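Local coordinates for metallo-beta-lactamase domain-containing protein (Enterococcus faecalis, PDB 2AZ4), which is of unknown function but has a two-zinc metallo-beta-lactamase fold and may act on RNA as an exonuclease, at residues A[90-94]-A[167-173]; A[119-123]-A[261-265]; A[162-166]-A[197-203]. All blocks are in the same frame, centred on the assembly; numbering follows the deposited sequence.

Interaction 1 (A[90-94]-A[167-173]). With ZN (zinc ion), chain C.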
loop_
_atom_site.group_PDB
_atom_site.type_symbol
_atom_site.label_atom_id
_atom_site.label_comp_id
_atom_site.label_asym_id
_atom_site.label_seq_id
_atom_site.Cartn_x
_atom_site.Cartn_y
_atom_site.Cartn_z
ATOM N N LEU A 90 2.064 -10.721 -3.856
ATOM C CA LEU A 90 1.639 -9.537 -3.140
ATOM C C LEU A 90 2.138 -8.286 -3.875
ATOM O O LEU A 90 3.344 -8.055 -3.967
ATOM C CB LEU A 90 2.190 -9.628 -1.708
ATOM C CG LEU A 90 2.013 -8.581 -0.644
ATOM C CD1 LEU A 90 0.547 -8.135 -0.472
ATOM C CD2 LEU A 90 2.634 -9.087 0.682
ATOM N N SER A 91 1.200 -7.503 -4.402
ATOM C CA SER A 91 1.526 -6.351 -5.219
ATOM C C SER A 91 2.346 -5.334 -4.424
ATOM O O SER A 91 3.317 -4.805 -4.937
ATOM C CB SER A 91 0.257 -5.700 -5.827
ATOM O OG SER A 91 -0.502 -4.917 -4.903
ATOM N N HIS A 92 1.927 -5.060 -3.192
ATOM C CA HIS A 92 2.603 -4.110 -2.314
ATOM C C HIS A 92 2.154 -4.268 -0.849
ATOM O O HIS A 92 1.235 -5.037 -0.540
ATOM C CB HIS A 92 2.448 -2.657 -2.813
ATOM C CG HIS A 92 1.035 -2.143 -2.799
ATOM N ND1 HIS A 92 0.014 -2.738 -3.508
ATOM C CD2 HIS A 92 0.480 -1.075 -2.177
ATOM C CE1 HIS A 92 -1.102 -2.048 -3.343
ATOM N NE2 HIS A 92 -0.851 -1.046 -2.524
ATOM N N ALA A 93 2.792 -3.515 0.046
ATOM C CA ALA A 93 2.639 -3.674 1.491
ATOM C C ALA A 93 1.333 -3.164 2.136
ATOM O O ALA A 93 0.969 -3.596 3.256
ATOM C CB ALA A 93 3.842 -3.070 2.204
ATOM N N HIS A 94 0.639 -2.258 1.457
ATOM C CA HIS A 94 -0.552 -1.637 2.033
ATOM C C HIS A 94 -1.506 -2.651 2.643
ATOM O O HIS A 94 -1.658 -3.758 2.137
ATOM C CB HIS A 94 -1.246 -0.703 1.020
ATOM C CG HIS A 94 -0.526 0.596 0.831
ATOM N ND1 HIS A 94 -0.718 1.410 -0.262
ATOM C CD2 HIS A 94 0.375 1.237 1.617
ATOM C CE1 HIS A 94 0.046 2.482 -0.163
ATOM N NE2 HIS A 94 0.721 2.406 0.969
ATOM N N HIS A 167 3.769 3.868 -7.190
ATOM C CA HIS A 167 2.688 3.950 -6.184
ATOM C C HIS A 167 3.312 4.587 -4.923
ATOM O O HIS A 167 4.529 4.690 -4.818
ATOM C CB HIS A 167 2.087 2.547 -5.937
ATOM C CG HIS A 167 0.892 2.528 -5.022
ATOM N ND1 HIS A 167 -0.166 3.400 -5.145
ATOM C CD2 HIS A 167 0.577 1.705 -3.991
ATOM C CE1 HIS A 167 -1.060 3.148 -4.203
ATOM N NE2 HIS A 167 -0.643 2.114 -3.498
ATOM N N ASP A 168 2.504 5.053 -3.987
ATOM C CA ASP A 168 3.051 5.672 -2.786
ATOM C C ASP A 168 3.577 4.644 -1.769
ATOM O O ASP A 168 4.096 5.049 -0.739
ATOM C CB ASP A 168 2.064 6.676 -2.145
ATOM C CG ASP A 168 0.759 6.036 -1.732
ATOM O OD1 ASP A 168 0.497 4.923 -2.200
ATOM O OD2 ASP A 168 -0.022 6.628 -0.932
ATOM N N ALA A 169 3.405 3.337 -2.035
ATOM C CA ALA A 169 4.138 2.298 -1.305
ATOM C C ALA A 169 5.363 1.972 -2.136
ATOM O O ALA A 169 5.229 1.578 -3.306
ATOM C CB ALA A 169 3.307 1.017 -1.106
ATOM N N TYR A 170 6.541 2.154 -1.556
ATOM C CA TYR A 170 7.788 1.756 -2.209
ATOM C C TYR A 170 7.789 0.235 -2.407
ATOM O O TYR A 170 7.281 -0.498 -1.568
ATOM C CB TYR A 170 9.005 2.209 -1.387
ATOM C CG TYR A 170 10.314 2.062 -2.142
ATOM C CD1 TYR A 170 10.598 2.878 -3.243
ATOM C CD2 TYR A 170 11.256 1.106 -1.761
ATOM C CE1 TYR A 170 11.797 2.741 -3.955
ATOM C CE2 TYR A 170 12.469 0.955 -2.474
ATOM C CZ TYR A 170 12.719 1.776 -3.557
ATOM O OH TYR A 170 13.901 1.654 -4.259
ATOM N N GLY A 171 8.324 -0.221 -3.538
ATOM C CA GLY A 171 8.342 -1.635 -3.891
ATOM C C GLY A 171 7.071 -2.204 -4.506
ATOM O O GLY A 171 6.928 -3.429 -4.647
ATOM N N ALA A 172 6.154 -1.317 -4.880
ATOM C CA ALA A 172 4.863 -1.684 -5.474
ATOM C C ALA A 172 5.069 -2.280 -6.850
ATOM O O ALA A 172 5.965 -1.841 -7.590
ATOM C CB ALA A 172 3.940 -0.468 -5.572
ATOM N N SER A 173 4.239 -3.279 -7.184
ATOM C CA SER A 173 4.369 -3.998 -8.447
ATOM C C SER A 173 3.014 -4.345 -9.072
ATOM O O SER A 173 1.957 -4.218 -8.416
ATOM C CB SER A 173 5.162 -5.279 -8.238
ATOM O OG SER A 173 4.447 -6.162 -7.386
HETATM ZN ZN ZN C . -1.965 0.923 -2.157
HETATM O O HOH W 1 5.829 -6.110 -4.664
HETATM O O HOH W 2 5.173 -2.300 -1.061
HETATM O O HOH W 3 2.492 4.630 1.486
HETATM O O HOH W 4 -3.352 2.560 -1.700
HETATM O O HOH W 5 -3.701 0.211 -0.807
#
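Ser91 opens the contact by lending its carbonyl to both donors of Ser173, the amide and the hydroxyl: Ser91 O accepts from Ser173 N at 2.9 Å and from Ser173 OG at 3.0 Å. Its hydroxyl works on the metal side, taking the ND1 proton of His92 in the plane of that ring (ND1 to Ser91 OG 2.6 Å, 154° at the hydrogen). Together with the zinc bond at NE2, it helps fix the ring's rotation, which makes Ser91 a second-shell residue for the metal. In His92, chi1 of 65° tucks CG between N and the carbonyl carbon; CB rests on Ala172, and NE2 binds the zinc ion at 2.3 Å. His167 turns a ring edge toward the His92 face, planes at 88°, and its NE2 reaches the same metal at 2.2 Å, while Gly381 O holds its ND1. Ala93 N meets Tyr170 O through a water. His94 supplies ND1 to the zinc at 2.3 Å; Ala169 CB lies over one ring face, 3.6 Å from NE2, and Asp168 OD1 stands at the edge by CE1. Asp189 and two waters complete the coordination; His92 and His94 begin the family's HxHxDH signature, continued by Asp96 and His97 at the second zinc. Segment 90-94 links strand 85-89 to helix 95-98, facing the loop between strands 158-164 and 173-179 of the other sheet, with Leu90 and Ala93 against helix 114-123.

Interaction 2 (A[119-123]-A[261-265])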
loop_
_atom_site.group_PDB
_atom_site.type_symbol
_atom_site.label_atom_id
_atom_site.label_comp_id
_atom_site.label_asym_id
_atom_site.label_seq_id
_atom_site.Cartn_x
_atom_site.Cartn_y
_atom_site.Cartn_z
ATOM N N ILE A 119 9.509 -3.289 3.895
ATOM C CA ILE A 119 8.442 -2.380 4.364
ATOM C C ILE A 119 7.487 -3.069 5.347
ATOM O O ILE A 119 7.246 -2.589 6.455
ATOM C CB ILE A 119 7.659 -1.757 3.142
ATOM C CG1 ILE A 119 8.571 -0.873 2.277
ATOM C CG2 ILE A 119 6.422 -0.952 3.573
ATOM C CD1 ILE A 119 9.381 0.120 3.065
ATOM N N LEU A 120 6.964 -4.213 4.933
ATOM C CA LEU A 120 5.938 -4.923 5.662
ATOM C C LEU A 120 6.463 -5.349 7.025
ATOM O O LEU A 120 5.779 -5.174 8.047
ATOM C CB LEU A 120 5.535 -6.151 4.851
ATOM C CG LEU A 120 4.121 -6.710 4.797
ATOM C CD1 LEU A 120 3.009 -5.665 5.047
ATOM C CD2 LEU A 120 3.951 -7.396 3.449
ATOM N N ASN A 121 7.682 -5.890 7.040
ATOM C CA ASN A 121 8.278 -6.364 8.281
ATOM C C ASN A 121 8.467 -5.212 9.285
ATOM O O ASN A 121 8.389 -5.419 10.490
ATOM C CB ASN A 121 9.589 -7.109 8.014
ATOM C CG ASN A 121 9.372 -8.583 7.770
ATOM O OD1 ASN A 121 9.357 -9.034 6.643
ATOM N ND2 ASN A 121 9.155 -9.332 8.831
ATOM N N SER A 122 8.694 -4.008 8.764
ATOM C CA SER A 122 8.778 -2.795 9.572
ATOM C C SER A 122 7.393 -2.288 9.991
ATOM O O SER A 122 7.174 -1.974 11.168
ATOM C CB SER A 122 9.521 -1.708 8.798
ATOM O OG SER A 122 9.508 -0.481 9.495
ATOM N N LEU A 123 6.455 -2.202 9.046
ATOM C CA LEU A 123 5.079 -1.862 9.399
ATOM C C LEU A 123 4.561 -2.743 10.540
ATOM O O LEU A 123 3.839 -2.247 11.428
ATOM C CB LEU A 123 4.132 -1.916 8.191
ATOM C CG LEU A 123 4.297 -0.835 7.101
ATOM C CD1 LEU A 123 3.416 -1.097 5.879
ATOM C CD2 LEU A 123 4.050 0.557 7.650
ATOM N N TYR A 261 3.409 8.637 5.845
ATOM C CA TYR A 261 3.074 7.240 6.064
ATOM C C TYR A 261 4.325 6.426 5.759
ATOM O O TYR A 261 4.921 6.645 4.738
ATOM C CB TYR A 261 1.877 6.822 5.206
ATOM C CG TYR A 261 1.401 5.457 5.604
ATOM C CD1 TYR A 261 0.674 5.277 6.788
ATOM C CD2 TYR A 261 1.741 4.336 4.850
ATOM C CE1 TYR A 261 0.270 3.997 7.204
ATOM C CE2 TYR A 261 1.344 3.061 5.240
ATOM C CZ TYR A 261 0.603 2.902 6.418
ATOM O OH TYR A 261 0.196 1.645 6.822
ATOM N N PRO A 262 4.740 5.501 6.648
ATOM C CA PRO A 262 6.086 4.895 6.515
ATOM C C PRO A 262 6.378 4.078 5.244
ATOM O O PRO A 262 7.540 3.957 4.840
ATOM C CB PRO A 262 6.201 3.987 7.760
ATOM C CG PRO A 262 5.148 4.446 8.689
ATOM C CD PRO A 262 4.021 4.941 7.812
ATOM N N ALA A 263 5.349 3.513 4.626
ATOM C CA ALA A 263 5.541 2.800 3.359
ATOM C C ALA A 263 6.010 3.717 2.213
ATOM O O ALA A 263 6.590 3.237 1.238
ATOM C CB ALA A 263 4.276 2.010 2.969
ATOM N N ASN A 264 5.772 5.025 2.334
ATOM C CA ASN A 264 6.275 5.984 1.327
ATOM C C ASN A 264 7.702 6.426 1.612
ATOM O O ASN A 264 7.979 7.606 1.880
ATOM C CB ASN A 264 5.352 7.207 1.184
ATOM C CG ASN A 264 5.494 7.871 -0.161
ATOM O OD1 ASN A 264 6.512 7.708 -0.848
ATOM N ND2 ASN A 264 4.472 8.626 -0.560
ATOM N N VAL A 265 8.626 5.474 1.521
ATOM C CA VAL A 265 10.003 5.698 1.954
ATOM C C VAL A 265 10.678 6.750 1.076
ATOM O O VAL A 265 11.470 7.549 1.557
ATOM C CB VAL A 265 10.823 4.404 1.946
ATOM C CG1 VAL A 265 12.070 4.591 2.778
ATOM C CG2 VAL A 265 10.029 3.253 2.573
#
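Ile119 O accepts the helical bond from Leu123 N at 2.7 Å, and that single turn places both side chains on the helix face that looks at the 261-265 turn. Ile119 divides its work between two branches. CG2, anti to the backbone N, lies 3.7 Å from Ala263 CB, while CD1 approaches Val265 CG2 tip to tip, at a modelled separation of 3.2 Å that is doubtfully short. Leu123 has CG beside its backbone N (chi1 -70°) and sends CD2 toward Pro262 and Tyr261; CD2 is 4.1 Å from Pro262 CB and equally far from Tyr261 OH, and the leucine and tyrosine side chains cross at about a right angle. A type I turn from Tyr261 to Asn264 presents these groups, closed by Asn264 N bonding to Tyr261 O at 3.0 Å. Asn264 is the N-cap of helix 265-274, its OD1 making a weak bond to Arg267 N and a further one to His195, while ND2 bonds to Glu237. The contact thus brings helix 114-123 against the turn that follows strand 256-260 of the parallel sheet. With no hydrogen bond between the segments, it rests on apolar side chains of Ile119 and Leu123 against Tyr261, Pro262, Ala263 and Val265, which implies cohesion by burial of nonpolar surface and no directional polar link.

Interaction 3 (A[162-166]-A[197-203])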
loop_
_atom_site.group_PDB
_atom_site.type_symbol
_atom_site.label_atom_id
_atom_site.label_comp_id
_atom_site.label_asym_id
_atom_site.label_seq_id
_atom_site.Cartn_x
_atom_site.Cartn_y
_atom_site.Cartn_z
ATOM N N ILE A 162 6.871 -10.098 -12.224
ATOM C CA ILE A 162 6.574 -9.071 -11.226
ATOM C C ILE A 162 7.245 -7.758 -11.620
ATOM O O ILE A 162 8.466 -7.631 -11.646
ATOM C CB ILE A 162 6.918 -9.542 -9.788
ATOM C CG1 ILE A 162 6.482 -8.510 -8.752
ATOM C CG2 ILE A 162 8.393 -9.911 -9.664
ATOM C CD1 ILE A 162 6.252 -9.111 -7.352
ATOM N N VAL A 163 6.434 -6.770 -11.923
ATOM C CA VAL A 163 6.936 -5.598 -12.618
ATOM C C VAL A 163 6.705 -4.408 -11.716
ATOM O O VAL A 163 5.585 -4.230 -11.284
ATOM C CB VAL A 163 6.132 -5.395 -13.947
ATOM C CG1 VAL A 163 6.568 -4.115 -14.664
ATOM C CG2 VAL A 163 6.305 -6.628 -14.892
ATOM N N PRO A 164 7.737 -3.573 -11.478
ATOM C CA PRO A 164 7.608 -2.394 -10.614
ATOM C C PRO A 164 6.688 -1.355 -11.227
ATOM O O PRO A 164 6.694 -1.127 -12.460
ATOM C CB PRO A 164 9.038 -1.855 -10.524
ATOM C CG PRO A 164 9.681 -2.318 -11.829
ATOM C CD PRO A 164 9.108 -3.695 -12.018
ATOM N N VAL A 165 5.908 -0.736 -10.363
ATOM C CA VAL A 165 4.945 0.240 -10.764
ATOM C C VAL A 165 5.017 1.409 -9.776
ATOM O O VAL A 165 5.368 1.201 -8.621
ATOM C CB VAL A 165 3.598 -0.490 -10.827
ATOM C CG1 VAL A 165 2.629 -0.081 -9.741
ATOM C CG2 VAL A 165 3.089 -0.597 -12.256
ATOM N N ASP A 166 4.713 2.623 -10.238
ATOM C CA ASP A 166 4.784 3.829 -9.416
ATOM C C ASP A 166 3.536 3.859 -8.500
ATOM O O ASP A 166 2.398 3.804 -8.971
ATOM C CB ASP A 166 4.896 5.033 -10.380
ATOM C CG ASP A 166 4.646 6.404 -9.740
ATOM O OD1 ASP A 166 4.593 6.530 -8.490
ATOM O OD2 ASP A 166 4.474 7.384 -10.539
ATOM N N ARG A 197 7.504 7.814 -12.405
ATOM C CA ARG A 197 6.434 7.671 -13.410
ATOM C C ARG A 197 6.819 6.712 -14.564
ATOM O O ARG A 197 5.973 5.994 -15.127
ATOM C CB ARG A 197 5.969 9.054 -13.897
ATOM C CG ARG A 197 6.216 9.416 -15.352
ATOM C CD ARG A 197 5.710 10.830 -15.657
ATOM N NE ARG A 197 5.158 10.928 -17.009
ATOM C CZ ARG A 197 3.855 11.052 -17.288
ATOM N NH1 ARG A 197 3.465 11.131 -18.551
ATOM N NH2 ARG A 197 2.939 11.140 -16.313
ATOM N N GLU A 198 8.110 6.656 -14.864
ATOM C CA GLU A 198 8.628 5.822 -15.939
ATOM C C GLU A 198 8.477 4.325 -15.656
ATOM O O GLU A 198 8.405 3.537 -16.597
ATOM C CB GLU A 198 10.093 6.160 -16.218
ATOM C CG GLU A 198 10.343 7.574 -16.745
ATOM C CD GLU A 198 10.026 8.694 -15.742
ATOM O OE1 GLU A 198 10.258 8.535 -14.505
ATOM O OE2 GLU A 198 9.553 9.757 -16.211
ATOM N N GLU A 199 8.412 3.920 -14.384
ATOM C CA GLU A 199 8.146 2.494 -14.092
ATOM C C GLU A 199 6.738 2.110 -14.502
ATOM O O GLU A 199 6.533 1.012 -15.001
ATOM C CB GLU A 199 8.313 2.124 -12.620
ATOM C CG GLU A 199 9.645 2.372 -12.009
ATOM C CD GLU A 199 9.650 1.971 -10.529
ATOM O OE1 GLU A 199 8.618 2.159 -9.840
ATOM O OE2 GLU A 199 10.675 1.452 -10.062
ATOM N N THR A 200 5.772 3.000 -14.271
ATOM C CA THR A 200 4.396 2.760 -14.713
ATOM C C THR A 200 4.372 2.727 -16.256
ATOM O O THR A 200 3.776 1.825 -16.852
ATOM C CB THR A 200 3.381 3.780 -14.148
ATOM O OG1 THR A 200 3.269 3.614 -12.723
ATOM C CG2 THR A 200 1.964 3.585 -14.755
ATOM N N LEU A 201 5.030 3.699 -16.884
ATOM C CA LEU A 201 5.133 3.719 -18.351
ATOM C C LEU A 201 5.739 2.431 -18.911
ATOM O O LEU A 201 5.185 1.861 -19.848
ATOM C CB LEU A 201 5.940 4.922 -18.837
ATOM C CG LEU A 201 5.259 6.276 -18.610
ATOM C CD1 LEU A 201 6.124 7.383 -19.234
ATOM C CD2 LEU A 201 3.845 6.301 -19.214
ATOM N N ALA A 202 6.866 1.989 -18.345
ATOM C CA ALA A 202 7.501 0.738 -18.748
ATOM C C ALA A 202 6.578 -0.456 -18.537
ATOM O O ALA A 202 6.609 -1.415 -19.319
ATOM C CB ALA A 202 8.814 0.536 -18.015
ATOM N N PHE A 203 5.746 -0.399 -17.502
ATOM C CA PHE A 203 4.780 -1.455 -17.238
ATOM C C PHE A 203 3.733 -1.531 -18.360
ATOM O O PHE A 203 3.379 -2.610 -18.812
ATOM C CB PHE A 203 4.076 -1.212 -15.886
ATOM C CG PHE A 203 2.721 -1.844 -15.793
ATOM C CD1 PHE A 203 2.588 -3.230 -15.704
ATOM C CD2 PHE A 203 1.573 -1.060 -15.824
ATOM C CE1 PHE A 203 1.319 -3.827 -15.634
ATOM C CE2 PHE A 203 0.310 -1.637 -15.763
ATOM C CZ PHE A 203 0.189 -3.033 -15.662
HETATM O O HOH W 6 8.051 -0.997 -14.601
#
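Rotation about chi1 of Thr200 (-67°) sets OG1 anti to its carbonyl carbon and beside the amide of Asp166, whereas the anti CG of Asp166 directs its carboxylate elsewhere, to Arg191 and Gly194. In this metallo-beta-lactamase fold, a helix of the outer layer here packs against the C-terminal end of strand 158-164, in one of the two sheets; strand 162-164 and helix 197-203 run at 142° to each other, with their axes 8.2 Å apart. Asp166 N donates to Thr200 OG1 at 3.0 Å with 152° at the hydrogen. That hydroxyl is also bonded to Arg191 O, and with both partners being backbone groups, its orientation is settled on two sides. Of the Asp166 carboxylate, OD1 forms a salt bridge with Arg191 and OD2 accepts from Gly194 N, so the turn that leads to His167 is tied to the loop before the helix. Glu199 extends beyond CG alongside the strand end, setting OE2 3.7 Å from Pro164 CB; its polar end has a weak, long ion pair with Lys149. Apolar packing falls to Phe203, which lies beside Val165 with both side chains pointing the same way, Val165 CG2 being 3.8 Å from Phe203 CG, while Val163 CG1 comes in at the ring edge, 4.0 Å from Phe203 CB.

How the interactions relate
Interaction 1 lies near the centre of the chain and shares a boundary with each of the others. Tyr170 N in its 167-173 loop probably bonds to Ala263 O of interaction 2 at 3.0 Å, and Val165 N of interaction 3 probably does the same with Ala172 O. Interactions 2 and 3, centred about 20 Å apart, do not touch. Chemistry follows place: metal coordination and buried polar bonds dominate interaction 1, apolar contact alone spans the partly buried interaction 2 between the helix and the parallel-sheet region, and interaction 3 mixes polar bonds with apolar packing, its buried threonine and phenylalanine contacts grading into exposed Arg197. Interactions 1 and 3 share the connection from strand 158-164 to strand 173-179, interaction 3 at its start and interaction 1 at its end.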